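Local coordinates for SAM-dependent O-methyltransferase (Leptospira interrogans, PDB 2HNK), which probably transfers a methyl group from S-adenosylmethionine to a hydroxyl oxygen of an acceptor, at residues 39-53 / 70-82. Residues are numbered along the deposited sequence; the frame is centred on the assembly and turned at random.
With SAH (S-adenosyl-L-homocysteine), chain O.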
ATOM      1  N   GLN C  39      19.740  11.667 -15.977  1.00 55.41           N
ATOM      2  CA  GLN C  39      19.000  10.545 -15.404  1.00 55.99           C
ATOM      3  C   GLN C  39      17.925  11.055 -14.441  1.00 56.06           C
ATOM      4  O   GLN C  39      17.641  10.418 -13.425  1.00 56.19           O
ATOM      5  CB  GLN C  39      19.950   9.570 -14.690  1.00 56.08           C
ATOM      6  CG  GLN C  39      21.170   9.140 -15.507  1.00 56.99           C
ATOM      7  CD  GLN C  39      22.401  10.015 -15.274  1.00 58.27           C
ATOM      8  OE1 GLN C  39      22.304  11.178 -14.868  1.00 58.41           O
ATOM      9  NE2 GLN C  39      23.573   9.449 -15.540  1.00 59.23           N
ATOM     10  N   ALA C  40      17.334  12.205 -14.772  1.00 56.13           N
ATOM     11  CA  ALA C  40      16.297  12.843 -13.953  1.00 55.91           C
ATOM     12  C   ALA C  40      15.098  11.931 -13.737  1.00 55.75           C
ATOM     13  O   ALA C  40      14.561  11.858 -12.629  1.00 55.86           O
ATOM     14  CB  ALA C  40      15.844  14.144 -14.595  1.00 55.96           C
ATOM     15  N   ASN C  41      14.687  11.237 -14.798  1.00 55.37           N
ATOM     16  CA  ASN C  41      13.529  10.343 -14.744  1.00 55.06           C
ATOM     17  C   ASN C  41      13.777   9.077 -13.912  1.00 54.43           C
ATOM     18  O   ASN C  41      12.884   8.242 -13.738  1.00 54.40           O
ATOM     19  CB  ASN C  41      13.069   9.989 -16.159  1.00 55.26           C
ATOM     20  CG  ASN C  41      11.710   9.324 -16.178  1.00 56.48           C
ATOM     21  OD1 ASN C  41      10.818   9.678 -15.400  1.00 57.36           O
ATOM     22  ND2 ASN C  41      11.544   8.348 -17.064  1.00 57.59           N
ATOM     23  N   MET C  42      14.995   8.955 -13.392  1.00 53.54           N
ATOM     24  CA  MET C  42      15.370   7.853 -12.517  1.00 52.61           C
ATOM     25  C   MET C  42      14.766   8.008 -11.118  1.00 51.42           C
ATOM     26  O   MET C  42      14.738   7.050 -10.339  1.00 51.59           O
ATOM     27  CB  MET C  42      16.893   7.741 -12.437  1.00 52.81           C
ATOM     28  CG  MET C  42      17.387   6.369 -12.047  1.00 53.14           C
ATOM     29  SD  MET C  42      18.959   5.907 -12.794  1.00 53.41           S
ATOM     30  CE  MET C  42      20.144   6.894 -11.900  1.00 53.89           C
ATOM     31  N   GLN C  43      14.276   9.205 -10.799  1.00 49.56           N
ATOM     32  CA  GLN C  43      13.678   9.428  -9.486  1.00 47.67           C
ATOM     33  C   GLN C  43      12.144   9.339  -9.465  1.00 46.32           C
ATOM     34  O   GLN C  43      11.447   9.678 -10.443  1.00 45.91           O
ATOM     35  CB  GLN C  43      14.165  10.733  -8.845  1.00 47.87           C
ATOM     36  CG  GLN C  43      13.553  11.998  -9.406  1.00 47.85           C
ATOM     37  CD  GLN C  43      13.280  13.032  -8.335  1.00 48.00           C
ATOM     38  OE1 GLN C  43      14.073  13.226  -7.400  1.00 47.68           O
ATOM     39  NE2 GLN C  43      12.150  13.703  -8.464  1.00 47.58           N
ATOM     40  N   ILE C  44      11.648   8.895  -8.314  1.00 44.11           N
ATOM     41  CA  ILE C  44      10.234   8.650  -8.082  1.00 41.75           C
ATOM     42  C   ILE C  44       9.397   9.936  -8.111  1.00 40.20           C
ATOM     43  O   ILE C  44       9.932  11.046  -8.004  1.00 40.44           O
ATOM     44  CB  ILE C  44      10.032   7.854  -6.758  1.00 41.94           C
ATOM     45  CG1 ILE C  44      10.353   8.711  -5.535  1.00 41.36           C
ATOM     46  CG2 ILE C  44      10.912   6.588  -6.747  1.00 42.18           C
ATOM     47  CD1 ILE C  44      10.012   8.042  -4.234  1.00 41.37           C
ATOM     48  N   SER C  45       8.090   9.775  -8.299  1.00 37.94           N
ATOM     49  CA  SER C  45       7.130  10.863  -8.135  1.00 35.52           C
ATOM     50  C   SER C  45       6.931  11.165  -6.640  1.00 33.67           C
ATOM     51  O   SER C  45       7.208  10.305  -5.793  1.00 33.19           O
ATOM     52  CB  SER C  45       5.793  10.466  -8.765  1.00 35.75           C
ATOM     53  OG  SER C  45       5.411   9.159  -8.362  1.00 35.51           O
ATOM     54  N   PRO C  46       6.480  12.389  -6.307  1.00 31.90           N
ATOM     55  CA  PRO C  46       6.110  12.686  -4.919  1.00 30.76           C
ATOM     56  C   PRO C  46       4.919  11.855  -4.405  1.00 29.33           C
ATOM     57  O   PRO C  46       4.845  11.571  -3.216  1.00 28.83           O
ATOM     58  CB  PRO C  46       5.779  14.183  -4.947  1.00 30.77           C
ATOM     59  CG  PRO C  46       5.546  14.509  -6.362  1.00 31.32           C
ATOM     60  CD  PRO C  46       6.344  13.567  -7.180  1.00 31.85           C
ATOM     61  N   GLU C  47       4.015  11.482  -5.306  1.00 28.05           N
ATOM     62  CA  GLU C  47       2.943  10.533  -5.026  1.00 26.92           C
ATOM     63  C   GLU C  47       3.510   9.187  -4.579  1.00 25.88           C
ATOM     64  O   GLU C  47       3.088   8.634  -3.567  1.00 25.11           O
ATOM     65  CB  GLU C  47       2.054  10.329  -6.260  1.00 27.02           C
ATOM     66  CG  GLU C  47       1.180  11.522  -6.672  1.00 28.51           C
ATOM     67  CD  GLU C  47       1.911  12.560  -7.518  1.00 30.46           C
ATOM     68  OE1 GLU C  47       1.270  13.576  -7.876  1.00 30.76           O
ATOM     69  OE2 GLU C  47       3.114  12.372  -7.823  1.00 29.89           O
ATOM     70  N   GLU C  48       4.457   8.650  -5.343  1.00 24.78           N
ATOM     71  CA  GLU C  48       5.098   7.408  -4.940  1.00 24.04           C
ATOM     72  C   GLU C  48       5.818   7.575  -3.600  1.00 23.25           C
ATOM     73  O   GLU C  48       5.747   6.694  -2.750  1.00 22.58           O
ATOM     74  CB  GLU C  48       6.050   6.871  -6.003  1.00 23.80           C
ATOM     75  CG  GLU C  48       6.812   5.655  -5.500  1.00 24.05           C
ATOM     76  CD  GLU C  48       7.640   4.956  -6.543  1.00 24.06           C
ATOM     77  OE1 GLU C  48       8.130   3.866  -6.225  1.00 24.75           O
ATOM     78  OE2 GLU C  48       7.799   5.469  -7.668  1.00 25.12           O
ATOM     79  N   GLY C  49       6.488   8.712  -3.426  1.00 22.93           N
ATOM     80  CA  GLY C  49       7.089   9.081  -2.148  1.00 22.91           C
ATOM     81  C   GLY C  49       6.136   8.931  -0.973  1.00 22.86           C
ATOM     82  O   GLY C  49       6.467   8.282   0.024  1.00 22.34           O
ATOM     83  N   GLN C  50       4.941   9.502  -1.119  1.00 22.97           N
ATOM     84  CA  GLN C  50       3.894   9.442  -0.095  1.00 23.69           C
ATOM     85  C   GLN C  50       3.397   8.026   0.164  1.00 23.24           C
ATOM     86  O   GLN C  50       3.058   7.667   1.306  1.00 22.74           O
ATOM     87  CB  GLN C  50       2.717  10.356  -0.462  1.00 23.99           C
ATOM     88  CG  GLN C  50       2.790  11.729   0.149  1.00 27.21           C
ATOM     89  CD  GLN C  50       2.793  11.685   1.658  1.00 31.04           C
ATOM     90  OE1 GLN C  50       3.828  11.910   2.283  1.00 34.60           O
ATOM     91  NE2 GLN C  50       1.643  11.372   2.258  1.00 33.20           N
ATOM     92  N   PHE C  51       3.348   7.241  -0.909  1.00 22.58           N
ATOM     93  CA  PHE C  51       3.002   5.835  -0.843  1.00 22.34           C
ATOM     94  C   PHE C  51       4.016   5.076   0.019  1.00 22.25           C
ATOM     95  O   PHE C  51       3.635   4.317   0.906  1.00 21.65           O
ATOM     96  CB  PHE C  51       2.915   5.279  -2.270  1.00 22.46           C
ATOM     97  CG  PHE C  51       2.447   3.847  -2.359  1.00 22.84           C
ATOM     98  CD1 PHE C  51       1.225   3.453  -1.810  1.00 21.91           C
ATOM     99  CD2 PHE C  51       3.214   2.902  -3.039  1.00 22.24           C
ATOM    100  CE1 PHE C  51       0.791   2.143  -1.912  1.00 20.90           C
ATOM    101  CE2 PHE C  51       2.785   1.585  -3.142  1.00 22.57           C
ATOM    102  CZ  PHE C  51       1.567   1.207  -2.577  1.00 22.54           C
ATOM    103  N   LEU C  52       5.304   5.308  -0.233  1.00 22.56           N
ATOM    104  CA  LEU C  52       6.384   4.710   0.564  1.00 23.06           C
ATOM    105  C   LEU C  52       6.303   5.173   2.027  1.00 23.33           C
ATOM    106  O   LEU C  52       6.468   4.380   2.947  1.00 22.58           O
ATOM    107  CB  LEU C  52       7.759   5.039  -0.037  1.00 22.85           C
ATOM    108  CG  LEU C  52       8.036   4.623  -1.494  1.00 22.86           C
ATOM    109  CD1 LEU C  52       9.408   5.109  -1.959  1.00 22.16           C
ATOM    110  CD2 LEU C  52       7.891   3.121  -1.702  1.00 21.41           C
ATOM    111  N   ASN C  53       6.030   6.462   2.213  1.00 23.86           N
ATOM    112  CA  ASN C  53       5.835   7.041   3.530  1.00 24.62           C
ATOM    113  C   ASN C  53       4.745   6.304   4.324  1.00 24.53           C
ATOM    114  O   ASN C  53       5.019   5.777   5.400  1.00 24.47           O
ATOM    115  CB  ASN C  53       5.547   8.546   3.412  1.00 25.23           C
ATOM    116  CG  ASN C  53       5.582   9.260   4.756  1.00 26.69           C
ATOM    117  OD1 ASN C  53       4.661   9.143   5.555  1.00 29.57           O
ATOM    118  ND2 ASN C  53       6.641  10.017   4.999  1.00 28.98           N
ATOM    119  N   PHE C  70      20.462   6.955  -5.512  1.00 25.76           N
ATOM    120  CA  PHE C  70      20.519   8.077  -6.463  1.00 25.84           C
ATOM    121  C   PHE C  70      20.596   9.396  -5.687  1.00 25.67           C
ATOM    122  O   PHE C  70      21.339   9.474  -4.699  1.00 25.41           O
ATOM    123  CB  PHE C  70      19.328   8.003  -7.435  1.00 26.29           C
ATOM    124  CG  PHE C  70      19.422   8.930  -8.626  1.00 27.61           C
ATOM    125  CD1 PHE C  70      20.641   9.165  -9.268  1.00 28.40           C
ATOM    126  CD2 PHE C  70      18.278   9.539  -9.125  1.00 27.60           C
ATOM    127  CE1 PHE C  70      20.714  10.015 -10.375  1.00 29.03           C
ATOM    128  CE2 PHE C  70      18.345  10.389 -10.228  1.00 29.88           C
ATOM    129  CZ  PHE C  70      19.563  10.629 -10.854  1.00 28.70           C
ATOM    130  N   THR C  71      19.831  10.413  -6.094  1.00 25.26           N
ATOM    131  CA  THR C  71      19.901  11.732  -5.445  1.00 24.88           C
ATOM    132  C   THR C  71      19.077  11.826  -4.147  1.00 24.98           C
ATOM    133  O   THR C  71      19.014  12.889  -3.517  1.00 24.49           O
ATOM    134  CB  THR C  71      19.527  12.877  -6.408  1.00 25.08           C
ATOM    135  OG1 THR C  71      18.261  12.596  -7.019  1.00 24.86           O
ATOM    136  CG2 THR C  71      20.593  13.045  -7.489  1.00 24.17           C
ATOM    137  N   GLY C  72      18.431  10.722  -3.779  1.00 24.66           N
ATOM    138  CA  GLY C  72      17.923  10.528  -2.429  1.00 25.00           C
ATOM    139  C   GLY C  72      16.460  10.751  -2.084  1.00 24.99           C
ATOM    140  O   GLY C  72      16.115  10.708  -0.899  1.00 25.06           O
ATOM    141  N   TYR C  73      15.593  10.954  -3.080  1.00 24.69           N
ATOM    142  CA  TYR C  73      14.195  11.310  -2.783  1.00 24.54           C
ATOM    143  C   TYR C  73      13.478  10.271  -1.927  1.00 24.19           C
ATOM    144  O   TYR C  73      12.841  10.622  -0.930  1.00 24.19           O
ATOM    145  CB  TYR C  73      13.367  11.630  -4.049  1.00 24.55           C
ATOM    146  CG  TYR C  73      12.039  12.318  -3.733  1.00 24.45           C
ATOM    147  CD1 TYR C  73      10.888  11.576  -3.457  1.00 24.32           C
ATOM    148  CD2 TYR C  73      11.942  13.710  -3.686  1.00 25.04           C
ATOM    149  CE1 TYR C  73       9.678  12.201  -3.153  1.00 24.56           C
ATOM    150  CE2 TYR C  73      10.732  14.345  -3.385  1.00 24.73           C
ATOM    151  CZ  TYR C  73       9.608  13.582  -3.120  1.00 24.56           C
ATOM    152  OH  TYR C  73       8.416  14.202  -2.819  1.00 24.37           O
ATOM    153  N   SER C  74      13.582   9.006  -2.312  1.00 23.59           N
ATOM    154  CA  SER C  74      12.868   7.947  -1.620  1.00 23.73           C
ATOM    155  C   SER C  74      13.398   7.751  -0.205  1.00 24.05           C
ATOM    156  O   SER C  74      12.617   7.549   0.728  1.00 24.31           O
ATOM    157  CB  SER C  74      12.900   6.631  -2.417  1.00 23.86           C
ATOM    158  OG  SER C  74      14.216   6.145  -2.612  1.00 23.21           O
ATOM    159  N   SER C  75      14.722   7.841  -0.043  1.00 24.14           N
ATOM    160  CA  SER C  75      15.361   7.712   1.280  1.00 24.09           C
ATOM    161  C   SER C  75      14.882   8.819   2.219  1.00 23.96           C
ATOM    162  O   SER C  75      14.705   8.595   3.408  1.00 23.70           O
ATOM    163  CB  SER C  75      16.897   7.708   1.167  1.00 23.62           C
ATOM    164  OG  SER C  75      17.385   8.938   0.666  1.00 22.32           O
ATOM    165  N   LEU C  76      14.665  10.005   1.654  1.00 24.31           N
ATOM    166  CA  LEU C  76      14.091  11.150   2.367  1.00 24.49           C
ATOM    167  C   LEU C  76      12.682  10.826   2.864  1.00 24.50           C
ATOM    168  O   LEU C  76      12.324  11.173   3.988  1.00 24.62           O
ATOM    169  CB  LEU C  76      14.053  12.346   1.423  1.00 24.87           C
ATOM    170  CG  LEU C  76      14.526  13.756   1.769  1.00 25.69           C
ATOM    171  CD1 LEU C  76      15.761  13.789   2.676  1.00 24.96           C
ATOM    172  CD2 LEU C  76      14.767  14.525   0.459  1.00 24.45           C
ATOM    173  N   CYS C  77      11.897  10.133   2.034  1.00 24.19           N
ATOM    174  CA  CYS C  77      10.549   9.708   2.417  1.00 23.70           C
ATOM    175  C   CYS C  77      10.563   8.634   3.497  1.00 23.64           C
ATOM    176  O   CYS C  77       9.822   8.729   4.466  1.00 23.50           O
ATOM    177  CB  CYS C  77       9.756   9.219   1.202  1.00 23.38           C
ATOM    178  SG  CYS C  77       9.551  10.497  -0.024  1.00 22.97           S
ATOM    179  N   PHE C  78      11.395   7.610   3.317  1.00 23.66           N
ATOM    180  CA  PHE C  78      11.571   6.581   4.334  1.00 23.73           C
ATOM    181  C   PHE C  78      12.069   7.168   5.651  1.00 24.14           C
ATOM    182  O   PHE C  78      11.521   6.849   6.702  1.00 24.55           O
ATOM    183  CB  PHE C  78      12.551   5.501   3.869  1.00 23.44           C
ATOM    184  CG  PHE C  78      12.009   4.604   2.791  1.00 22.88           C
ATOM    185  CD1 PHE C  78      12.657   4.506   1.562  1.00 21.95           C
ATOM    186  CD2 PHE C  78      10.856   3.851   3.004  1.00 21.62           C
ATOM    187  CE1 PHE C  78      12.166   3.673   0.552  1.00 21.74           C
ATOM    188  CE2 PHE C  78      10.351   3.021   2.000  1.00 21.43           C
ATOM    189  CZ  PHE C  78      11.018   2.930   0.769  1.00 21.52           C
ATOM    190  N   ALA C  79      13.091   8.026   5.583  1.00 24.37           N
ATOM    191  CA  ALA C  79      13.730   8.579   6.780  1.00 24.96           C
ATOM    192  C   ALA C  79      12.783   9.430   7.612  1.00 25.35           C
ATOM    193  O   ALA C  79      12.786   9.321   8.839  1.00 25.29           O
ATOM    194  CB  ALA C  79      15.014   9.356   6.433  1.00 24.36           C
ATOM    195  N   SER C  80      11.969  10.259   6.954  1.00 25.99           N
ATOM    196  CA  SER C  80      10.973  11.055   7.672  1.00 26.87           C
ATOM    197  C   SER C  80       9.759  10.261   8.153  1.00 27.15           C
ATOM    198  O   SER C  80       9.102  10.675   9.103  1.00 27.10           O
ATOM    199  CB  SER C  80      10.532  12.292   6.883  1.00 27.06           C
ATOM    200  OG  SER C  80      10.503  12.048   5.500  1.00 28.80           O
ATOM    201  N   ALA C  81       9.467   9.130   7.508  1.00 27.51           N
ATOM    202  CA  ALA C  81       8.348   8.273   7.926  1.00 27.56           C
ATOM    203  C   ALA C  81       8.690   7.408   9.133  1.00 27.77           C
ATOM    204  O   ALA C  81       7.810   7.110   9.935  1.00 27.71           O
ATOM    205  CB  ALA C  81       7.870   7.398   6.780  1.00 27.40           C
ATOM    206  N   LEU C  82       9.955   6.986   9.236  1.00 28.00           N
ATOM    207  CA  LEU C  82      10.428   6.177  10.362  1.00 28.35           C
ATOM    208  C   LEU C  82      10.160   6.846  11.706  1.00 28.92           C
ATOM    209  O   LEU C  82      10.135   8.075  11.790  1.00 28.79           O
ATOM    210  CB  LEU C  82      11.927   5.874  10.227  1.00 28.20           C
ATOM    211  CG  LEU C  82      12.355   4.801   9.214  1.00 27.88           C
ATOM    212  CD1 LEU C  82      13.823   4.961   8.866  1.00 27.10           C
ATOM    213  CD2 LEU C  82      12.072   3.394   9.710  1.00 26.21           C
TER
HETATM  214  N   SAH O2003      15.646   5.517  -5.125  1.00 47.74           N
HETATM  215  CA  SAH O2003      16.117   6.614  -6.025  1.00 48.17           C
HETATM  216  CB  SAH O2003      16.227   6.104  -7.462  1.00 48.45           C
HETATM  217  CG  SAH O2003      17.272   5.002  -7.658  1.00 50.39           C
HETATM  218  SD  SAH O2003      18.008   5.136  -9.301  1.00 53.68           S
HETATM  219  C   SAH O2003      15.263   7.891  -5.949  1.00 47.79           C
HETATM  220  O   SAH O2003      15.600   8.919  -6.544  1.00 47.39           O
HETATM  221  OXT SAH O2003      14.223   7.932  -5.294  1.00 47.16           O
HETATM  222  C5' SAH O2003      19.133   3.732  -9.079  1.00 56.41           C
HETATM  223  C4' SAH O2003      20.408   4.031  -8.298  1.00 57.98           C
HETATM  224  O4' SAH O2003      21.042   2.807  -7.990  1.00 59.36           O
HETATM  225  C3' SAH O2003      21.409   4.863  -9.083  1.00 58.98           C
HETATM  226  O3' SAH O2003      21.776   5.976  -8.303  1.00 59.52           O
HETATM  227  C2' SAH O2003      22.622   3.979  -9.294  1.00 59.66           C
HETATM  228  O2' SAH O2003      23.814   4.704  -9.072  1.00 59.98           O
HETATM  229  C1' SAH O2003      22.432   2.891  -8.241  1.00 59.67           C
HETATM  230  N9  SAH O2003      22.996   1.578  -8.626  1.00 59.55           N
HETATM  231  C8  SAH O2003      23.171   1.049  -9.885  1.00 59.55           C
HETATM  232  N7  SAH O2003      23.735  -0.179  -9.767  1.00 59.33           N
HETATM  233  C5  SAH O2003      23.919  -0.447  -8.451  1.00 59.65           C
HETATM  234  C6  SAH O2003      24.448  -1.538  -7.762  1.00 59.47           C
HETATM  235  N6  SAH O2003      24.902  -2.602  -8.414  1.00 59.55           N
HETATM  236  N1  SAH O2003      24.511  -1.512  -6.381  1.00 59.67           N
HETATM  237  C2  SAH O2003      24.045  -0.415  -5.679  1.00 59.56           C
HETATM  238  N3  SAH O2003      23.521   0.665  -6.364  1.00 59.81           N
HETATM  239  C4  SAH O2003      23.462   0.652  -7.725  1.00 59.85           C
HETATM  240  O   HOH W   1      16.137  11.183  -6.179  1.00 22.54           O
HETATM  241  O   HOH W   2       6.540  12.783  -1.411  1.00 18.90           O
HETATM  242  O   HOH W   3       6.457  11.572   7.277  1.00 43.45           O
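Helices 46-53 and 73-81 run in roughly the same direction, their axes inclined by 33° and 8.5 Å apart at closest approach, with Gly49 against Cys77 and Asn53 against Ala81. The approach is close because Gly49 has no side chain: its CA lies 3.5 Å from Cys77 SG and also meets the edge of the Tyr73 ring. Leu52 lays CB and both methyls along the far end of the Phe78 ring, with CD1 also touching Ser74 CB. At the C-terminal end, the amide of Asn53 reaches over Ala81, ND2 standing 3.4 Å from Ala81 CB and giving a hydrogen bond to a water.

Nearer the bound S-adenosylhomocysteine, Ile44 crosses Tyr73 at about a right angle, CG1 3.6 Å from Tyr73 CD1. The Tyr73 ring extends toward Pro46 because chi1 (-166°) sends CG to the side away from the backbone nitrogen; its hydroxyl is hydrogen-bonded to Glu23 and takes a bond from a water that also binds Pro46 O. The residues before each helix contribute to the pocket. Met42, bent at chi2 and chi3, brings CE over one face of Phe70, 3.7 Å from the ring centroid, in a CH-pi and Met-aromatic contact, while Thr71 CG2 covers the opposite face.

Between the two segments, a water bonds to Gln43 OE1, Tyr73 N and Thr71 OG1, the last also hydrogen-bonded to Thr34 OG1 of helix 25-35. Ser74 grips the amino-acid end twice: its N donates to OXT (3.2 Å), and its OG accepts from the ligand amine (3.0 Å) while also hydrogen-bonded to Glu66. Such a glycine-containing turn between strand 63-67 and helix 73-81, holding the homocysteine end of the ligand at the helix N-terminus, is the hallmark of the Rossmann-like fold of class I methyltransferases.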